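Local coordinates for protein aminopeptidase (Aneurinibacillus sp. AM-1, PDB 5IB9) that probably removes amino-terminal residues from peptides as a zinc-dependent aminopeptidase of peptidase family M28 that also carries a protease-associated domain, at residues 309-321 with 338-352. Numbering follows the deposited sequence.
Sequences GDLIMYTIDGKKN and LPYGQEGRSDHESFH. With BES (2-(3-amino-2-hydroxy-4-phenyl-butyrylamino)-4-methyl-pentanoic acid), chain H.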
loop_
_atom_site.group_PDB
_atom_site.type_symbol
_atom_site.label_atom_id
_atom_site.label_comp_id
_atom_site.label_asym_id
_atom_site.label_seq_id
_atom_site.Cartn_x
_atom_site.Cartn_y
_atom_site.Cartn_z
ATOM N N GLY A 309 -20.187 1.131 -28.914
ATOM C CA GLY A 309 -21.587 0.819 -28.840
ATOM C C GLY A 309 -22.463 1.448 -27.796
ATOM O O GLY A 309 -22.288 2.644 -27.492
ATOM N N ASP A 310 -23.478 0.694 -27.355
ATOM C CA ASP A 310 -24.484 1.313 -26.490
ATOM C C ASP A 310 -23.900 1.290 -25.046
ATOM O O ASP A 310 -23.065 0.490 -24.729
ATOM C CB ASP A 310 -25.788 0.497 -26.413
ATOM C CG ASP A 310 -26.457 0.273 -27.792
ATOM O OD1 ASP A 310 -27.027 -0.841 -27.996
ATOM O OD2 ASP A 310 -26.418 1.207 -28.611
ATOM N N LEU A 311 -24.462 2.139 -24.222
ATOM C CA LEU A 311 -24.051 2.171 -22.789
ATOM C C LEU A 311 -24.374 0.828 -22.091
ATOM O O LEU A 311 -25.478 0.268 -22.311
ATOM C CB LEU A 311 -24.796 3.373 -22.148
ATOM C CG LEU A 311 -24.283 3.797 -20.774
ATOM C CD1 LEU A 311 -22.872 4.197 -20.822
ATOM C CD2 LEU A 311 -25.277 4.860 -20.271
ATOM N N ILE A 312 -23.518 0.402 -21.169
ATOM C CA ILE A 312 -23.821 -0.751 -20.351
ATOM C C ILE A 312 -23.265 -0.465 -18.966
ATOM O O ILE A 312 -22.328 0.356 -18.815
ATOM C CB ILE A 312 -23.211 -2.039 -20.963
ATOM C CG1 ILE A 312 -23.610 -3.314 -20.160
ATOM C CG2 ILE A 312 -21.740 -1.900 -21.095
ATOM C CD1 ILE A 312 -23.511 -4.552 -21.066
ATOM N N MET A 313 -23.784 -1.178 -17.978
ATOM C CA MET A 313 -23.175 -1.066 -16.625
ATOM C C MET A 313 -22.491 -2.382 -16.305
ATOM O O MET A 313 -23.137 -3.396 -16.368
ATOM C CB MET A 313 -24.273 -0.905 -15.623
ATOM C CG MET A 313 -25.112 0.325 -15.865
ATOM S SD MET A 313 -26.489 0.595 -14.721
ATOM C CE MET A 313 -27.571 -0.820 -15.148
ATOM N N TYR A 314 -21.227 -2.377 -15.870
ATOM C CA TYR A 314 -20.560 -3.620 -15.544
ATOM C C TYR A 314 -20.277 -3.689 -14.050
ATOM O O TYR A 314 -19.811 -2.739 -13.413
ATOM C CB TYR A 314 -19.220 -3.694 -16.240
ATOM C CG TYR A 314 -19.267 -4.088 -17.708
ATOM C CD1 TYR A 314 -20.007 -5.161 -18.138
ATOM C CD2 TYR A 314 -18.589 -3.328 -18.624
ATOM C CE1 TYR A 314 -20.036 -5.484 -19.547
ATOM C CE2 TYR A 314 -18.607 -3.646 -20.063
ATOM C CZ TYR A 314 -19.303 -4.742 -20.445
ATOM O OH TYR A 314 -19.387 -5.066 -21.807
ATOM N N THR A 315 -20.535 -4.869 -13.453
ATOM C CA THR A 315 -20.192 -5.092 -12.100
ATOM C C THR A 315 -19.145 -6.246 -12.020
ATOM O O THR A 315 -19.091 -7.110 -12.944
ATOM C CB THR A 315 -21.377 -5.408 -11.164
ATOM O OG1 THR A 315 -21.907 -6.671 -11.623
ATOM C CG2 THR A 315 -22.455 -4.325 -11.318
ATOM N N ILE A 316 -18.383 -6.291 -10.948
ATOM C CA ILE A 316 -17.279 -7.309 -10.866
ATOM C C ILE A 316 -17.842 -8.716 -10.812
ATOM O O ILE A 316 -17.197 -9.573 -11.463
ATOM C CB ILE A 316 -16.474 -7.023 -9.559
ATOM C CG1 ILE A 316 -15.802 -5.616 -9.621
ATOM C CG2 ILE A 316 -15.430 -8.111 -9.290
ATOM C CD1 ILE A 316 -15.014 -5.297 -10.866
ATOM N N ASP A 317 -18.931 -8.899 -10.037
ATOM C CA ASP A 317 -19.536 -10.227 -9.891
ATOM C C ASP A 317 -20.667 -10.483 -10.869
ATOM O O ASP A 317 -21.320 -11.521 -10.750
ATOM C CB ASP A 317 -19.940 -10.439 -8.431
ATOM C CG ASP A 317 -20.782 -9.319 -7.883
ATOM O OD1 ASP A 317 -20.996 -9.313 -6.623
ATOM O OD2 ASP A 317 -21.258 -8.436 -8.671
ATOM N N GLY A 318 -20.951 -9.592 -11.825
ATOM C CA GLY A 318 -22.132 -9.787 -12.705
ATOM C C GLY A 318 -23.478 -9.822 -12.001
ATOM O O GLY A 318 -24.460 -10.287 -12.605
ATOM N N LYS A 319 -23.555 -9.261 -10.788
ATOM C CA LYS A 319 -24.798 -9.186 -10.048
ATOM C C LYS A 319 -25.222 -7.734 -10.061
ATOM O O LYS A 319 -24.339 -6.819 -10.152
ATOM C CB LYS A 319 -24.624 -9.595 -8.613
ATOM C CG LYS A 319 -24.323 -11.099 -8.467
ATOM C CD LYS A 319 -24.684 -11.521 -7.040
ATOM C CE LYS A 319 -23.623 -11.160 -6.006
ATOM N NZ LYS A 319 -22.670 -12.318 -5.725
ATOM N N LYS A 320 -26.524 -7.577 -9.966
ATOM C CA LYS A 320 -27.097 -6.219 -9.731
ATOM C C LYS A 320 -26.743 -5.639 -8.370
ATOM O O LYS A 320 -26.620 -6.392 -7.378
ATOM C CB LYS A 320 -28.617 -6.217 -9.827
ATOM C CG LYS A 320 -29.106 -6.669 -11.166
ATOM C CD LYS A 320 -30.652 -6.623 -11.134
ATOM C CE LYS A 320 -31.143 -6.826 -12.602
ATOM N NZ LYS A 320 -32.521 -7.382 -12.477
ATOM N N ASN A 321 -26.604 -4.311 -8.266
ATOM C CA ASN A 321 -26.420 -3.714 -6.943
ATOM C C ASN A 321 -27.065 -2.350 -6.911
ATOM O O ASN A 321 -27.769 -1.986 -7.866
ATOM C CB ASN A 321 -24.949 -3.643 -6.530
ATOM C CG ASN A 321 -24.103 -2.875 -7.528
ATOM O OD1 ASN A 321 -24.540 -1.826 -7.972
ATOM N ND2 ASN A 321 -22.897 -3.390 -7.893
ATOM N N LEU A 338 -31.361 -0.069 -19.879
ATOM C CA LEU A 338 -29.915 -0.120 -19.679
ATOM C C LEU A 338 -29.492 -1.432 -19.120
ATOM O O LEU A 338 -29.719 -1.717 -17.968
ATOM C CB LEU A 338 -29.454 1.063 -18.758
ATOM C CG LEU A 338 -27.958 1.190 -18.469
ATOM C CD1 LEU A 338 -27.280 1.348 -19.799
ATOM C CD2 LEU A 338 -27.725 2.521 -17.646
ATOM N N PRO A 339 -28.823 -2.221 -19.918
ATOM C CA PRO A 339 -28.406 -3.527 -19.474
ATOM C C PRO A 339 -27.219 -3.511 -18.486
ATOM O O PRO A 339 -26.483 -2.482 -18.343
ATOM C CB PRO A 339 -27.943 -4.205 -20.762
ATOM C CG PRO A 339 -28.435 -3.497 -21.827
ATOM C CD PRO A 339 -28.429 -1.993 -21.297
ATOM N N TYR A 340 -27.007 -4.612 -17.782
ATOM C CA TYR A 340 -25.761 -4.742 -17.014
ATOM C C TYR A 340 -24.981 -5.967 -17.482
ATOM O O TYR A 340 -25.574 -6.867 -18.133
ATOM C CB TYR A 340 -26.017 -4.798 -15.480
ATOM C CG TYR A 340 -26.715 -6.082 -15.009
ATOM C CD1 TYR A 340 -26.022 -6.955 -14.166
ATOM C CD2 TYR A 340 -28.031 -6.326 -15.383
ATOM C CE1 TYR A 340 -26.689 -8.157 -13.696
ATOM C CE2 TYR A 340 -28.701 -7.546 -14.930
ATOM C CZ TYR A 340 -27.995 -8.391 -14.126
ATOM O OH TYR A 340 -28.568 -9.556 -13.639
ATOM N N GLY A 341 -23.736 -6.102 -17.049
ATOM C CA GLY A 341 -22.976 -7.308 -17.303
ATOM C C GLY A 341 -21.875 -7.473 -16.264
ATOM O O GLY A 341 -21.807 -6.739 -15.281
ATOM N N GLN A 342 -20.919 -8.392 -16.562
ATOM C CA GLN A 342 -19.821 -8.671 -15.649
ATOM C C GLN A 342 -18.546 -8.206 -16.276
ATOM O O GLN A 342 -18.168 -8.714 -17.334
ATOM C CB GLN A 342 -19.709 -10.209 -15.428
ATOM C CG GLN A 342 -18.608 -10.498 -14.425
ATOM C CD GLN A 342 -18.670 -11.921 -13.866
ATOM O OE1 GLN A 342 -19.241 -12.797 -14.505
ATOM N NE2 GLN A 342 -18.081 -12.158 -12.714
ATOM N N GLU A 343 -17.837 -7.246 -15.642
ATOM C CA GLU A 343 -16.527 -6.932 -16.082
ATOM C C GLU A 343 -15.841 -6.115 -14.979
ATOM O O GLU A 343 -16.493 -5.341 -14.249
ATOM C CB GLU A 343 -16.545 -6.125 -17.389
ATOM C CG GLU A 343 -15.213 -5.809 -17.931
ATOM C CD GLU A 343 -14.345 -7.039 -18.247
ATOM O OE1 GLU A 343 -14.349 -7.386 -19.469
ATOM O OE2 GLU A 343 -13.682 -7.595 -17.306
ATOM N N GLY A 344 -14.542 -6.283 -14.927
ATOM C CA GLY A 344 -13.631 -5.557 -14.021
ATOM C C GLY A 344 -12.866 -4.518 -14.876
ATOM O O GLY A 344 -13.456 -3.821 -15.720
ATOM N N ARG A 345 -11.561 -4.454 -14.688
ATOM C CA ARG A 345 -10.628 -3.732 -15.557
ATOM C C ARG A 345 -10.719 -2.213 -15.411
ATOM O O ARG A 345 -10.330 -1.466 -16.353
ATOM C CB ARG A 345 -10.778 -4.069 -17.079
ATOM C CG ARG A 345 -10.655 -5.569 -17.411
ATOM C CD ARG A 345 -11.154 -5.873 -18.894
ATOM N NE ARG A 345 -10.359 -5.175 -19.905
ATOM C CZ ARG A 345 -10.567 -5.244 -21.216
ATOM N NH1 ARG A 345 -11.526 -6.030 -21.703
ATOM N NH2 ARG A 345 -9.798 -4.548 -22.047
ATOM N N SER A 346 -11.344 -1.734 -14.307
ATOM C CA SER A 346 -11.377 -0.220 -14.087
ATOM C C SER A 346 -11.541 -0.040 -12.580
ATOM O O SER A 346 -11.595 -0.982 -11.830
ATOM C CB SER A 346 -12.469 0.458 -14.917
ATOM O OG SER A 346 -12.226 1.858 -14.969
ATOM N N ASP A 347 -11.550 1.213 -12.171
ATOM C CA ASP A 347 -11.450 1.570 -10.735
ATOM C C ASP A 347 -12.634 1.126 -9.873
ATOM O O ASP A 347 -12.430 1.033 -8.653
ATOM C CB ASP A 347 -11.251 3.091 -10.597
ATOM C CG ASP A 347 -9.948 3.553 -11.271
ATOM O OD1 ASP A 347 -8.872 3.055 -10.878
ATOM O OD2 ASP A 347 -10.074 4.368 -12.238
ATOM N N HIS A 348 -13.752 0.713 -10.474
ATOM C CA HIS A 348 -14.843 0.159 -9.642
ATOM C C HIS A 348 -14.381 -1.087 -8.907
ATOM O O HIS A 348 -14.903 -1.375 -7.827
ATOM C CB HIS A 348 -16.103 -0.101 -10.441
ATOM C CG HIS A 348 -15.892 -1.054 -11.581
ATOM N ND1 HIS A 348 -14.921 -0.885 -12.567
ATOM C CD2 HIS A 348 -16.596 -2.164 -11.886
ATOM C CE1 HIS A 348 -15.021 -1.928 -13.415
ATOM N NE2 HIS A 348 -16.051 -2.690 -13.031
ATOM N N GLU A 349 -13.407 -1.822 -9.448
ATOM C CA GLU A 349 -12.879 -3.032 -8.760
ATOM C C GLU A 349 -12.279 -2.714 -7.412
ATOM O O GLU A 349 -12.274 -3.571 -6.524
ATOM C CB GLU A 349 -11.822 -3.623 -9.645
ATOM C CG GLU A 349 -11.443 -5.087 -9.252
ATOM C CD GLU A 349 -10.637 -5.724 -10.395
ATOM O OE1 GLU A 349 -11.060 -5.757 -11.590
ATOM O OE2 GLU A 349 -9.557 -6.168 -10.103
ATOM N N SER A 350 -11.781 -1.496 -7.234
ATOM C CA SER A 350 -11.200 -1.129 -5.925
ATOM C C SER A 350 -12.178 -0.921 -4.810
ATOM O O SER A 350 -11.839 -1.080 -3.632
ATOM C CB SER A 350 -10.326 0.116 -6.172
ATOM O OG SER A 350 -9.310 -0.194 -7.162
ATOM N N PHE A 351 -13.376 -0.547 -5.246
ATOM C CA PHE A 351 -14.474 -0.296 -4.265
ATOM C C PHE A 351 -15.254 -1.583 -4.090
ATOM O O PHE A 351 -15.654 -1.852 -2.950
ATOM C CB PHE A 351 -15.293 0.932 -4.720
ATOM C CG PHE A 351 -14.440 2.137 -4.785
ATOM C CD1 PHE A 351 -14.122 2.831 -3.604
ATOM C CD2 PHE A 351 -13.747 2.487 -5.953
ATOM C CE1 PHE A 351 -13.181 3.895 -3.609
ATOM C CE2 PHE A 351 -12.841 3.558 -5.972
ATOM C CZ PHE A 351 -12.563 4.266 -4.776
ATOM N N HIS A 352 -15.539 -2.346 -5.134
ATOM C CA HIS A 352 -16.141 -3.657 -4.933
ATOM C C HIS A 352 -15.312 -4.478 -3.917
ATOM O O HIS A 352 -15.918 -5.190 -3.074
ATOM C CB HIS A 352 -16.228 -4.325 -6.271
ATOM C CG HIS A 352 -16.761 -5.695 -6.158
ATOM N ND1 HIS A 352 -18.113 -5.945 -6.213
ATOM C CD2 HIS A 352 -16.126 -6.881 -6.031
ATOM C CE1 HIS A 352 -18.305 -7.255 -6.094
ATOM N NE2 HIS A 352 -17.132 -7.829 -5.893
HETATM N N2 BES H . -11.042 1.399 -19.809
HETATM C C1 BES H . -10.135 0.262 -19.659
HETATM C C6 BES H . -10.960 -0.956 -19.252
HETATM C C7 BES H . -11.900 -1.574 -20.282
HETATM C C8 BES H . -11.569 -1.689 -21.656
HETATM C C12 BES H . -13.133 -2.084 -19.820
HETATM C C9 BES H . -12.477 -2.309 -22.540
HETATM C C11 BES H . -14.050 -2.703 -20.715
HETATM C C10 BES H . -13.712 -2.803 -22.073
HETATM C C2 BES H . -9.059 0.584 -18.615
HETATM O O2 BES H . -8.663 1.893 -19.020
HETATM C C3 BES H . -7.961 -0.394 -18.858
HETATM O O3 BES H . -7.353 -0.317 -19.920
HETATM N N1 BES H . -7.778 -1.315 -17.976
HETATM C C4 BES H . -6.763 -2.345 -18.218
HETATM C C13 BES H . -6.847 -3.216 -16.977
HETATM C C14 BES H . -6.476 -2.501 -15.674
HETATM C C15 BES H . -6.508 -3.600 -14.620
HETATM C C16 BES H . -5.143 -1.750 -15.706
HETATM C C5 BES H . -7.110 -3.282 -19.369
HETATM O O1 BES H . -6.189 -3.983 -19.880
HETATM O O4 BES H . -8.269 -3.390 -19.810
HETATM O O HOH W 1 -18.031 -10.272 -5.279
HETATM O O HOH W 2 -27.673 -11.232 -11.827
#
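With CG1 of Ile-316 lying opposite its own carbonyl carbon (chi1 -63°) and CG of His-352 swung anti to N (chi1 177°), Ile-316 CB sits squarely over the centre of the His-352 ring, 3.6 Å from its centroid, a CH-pi contact. The end of the isoleucine, CD1, goes on to touch Gly-344 CA and the His-348 ring. Asp-317 OD1 meets the same His-352 ring at its edge, and a water bonded to His-352 NE2 makes a weak bond to this oxygen. Upstream, Tyr-314 is packed on both faces: Ile-312 CG2 covers one, and Glu-343 CB makes a CH-pi contact with the other, 3.4 Å from Tyr-314 CG. Lys-320 CG lies over the Tyr-340 ring in a third CH-pi contact. Between the backbones, parallel pairing runs from Met-313 N to Pro-339 O (3.0 Å) through to Glu-343 N on Thr-315 O, and the extended Gln-342 adds NE2 to Ile-316 O at 3.0 Å. His-348 NE2 donates to Glu-343 O, 3.0 Å away and nearly in its ring plane, just before the chain reaches the inhibitor pocket. There Arg-345 NE reaches BES O4 at 2.8 Å, NH2 grips the same carboxylate oxygen, and BES C8 lies over the guanidinium face. A leucine at Arg-345 would probably cost that carboxylate the two guanidinium bonds and leave the phenyl ring less firmly held. Strand 310-315 is flanked in the sheet by strand 340-342, parallel to it, and by the antiparallel strand 358-364; helix 322-334 makes the crossover of this beta-alpha-beta unit, packing against Met-313, Thr-315 and Leu-338.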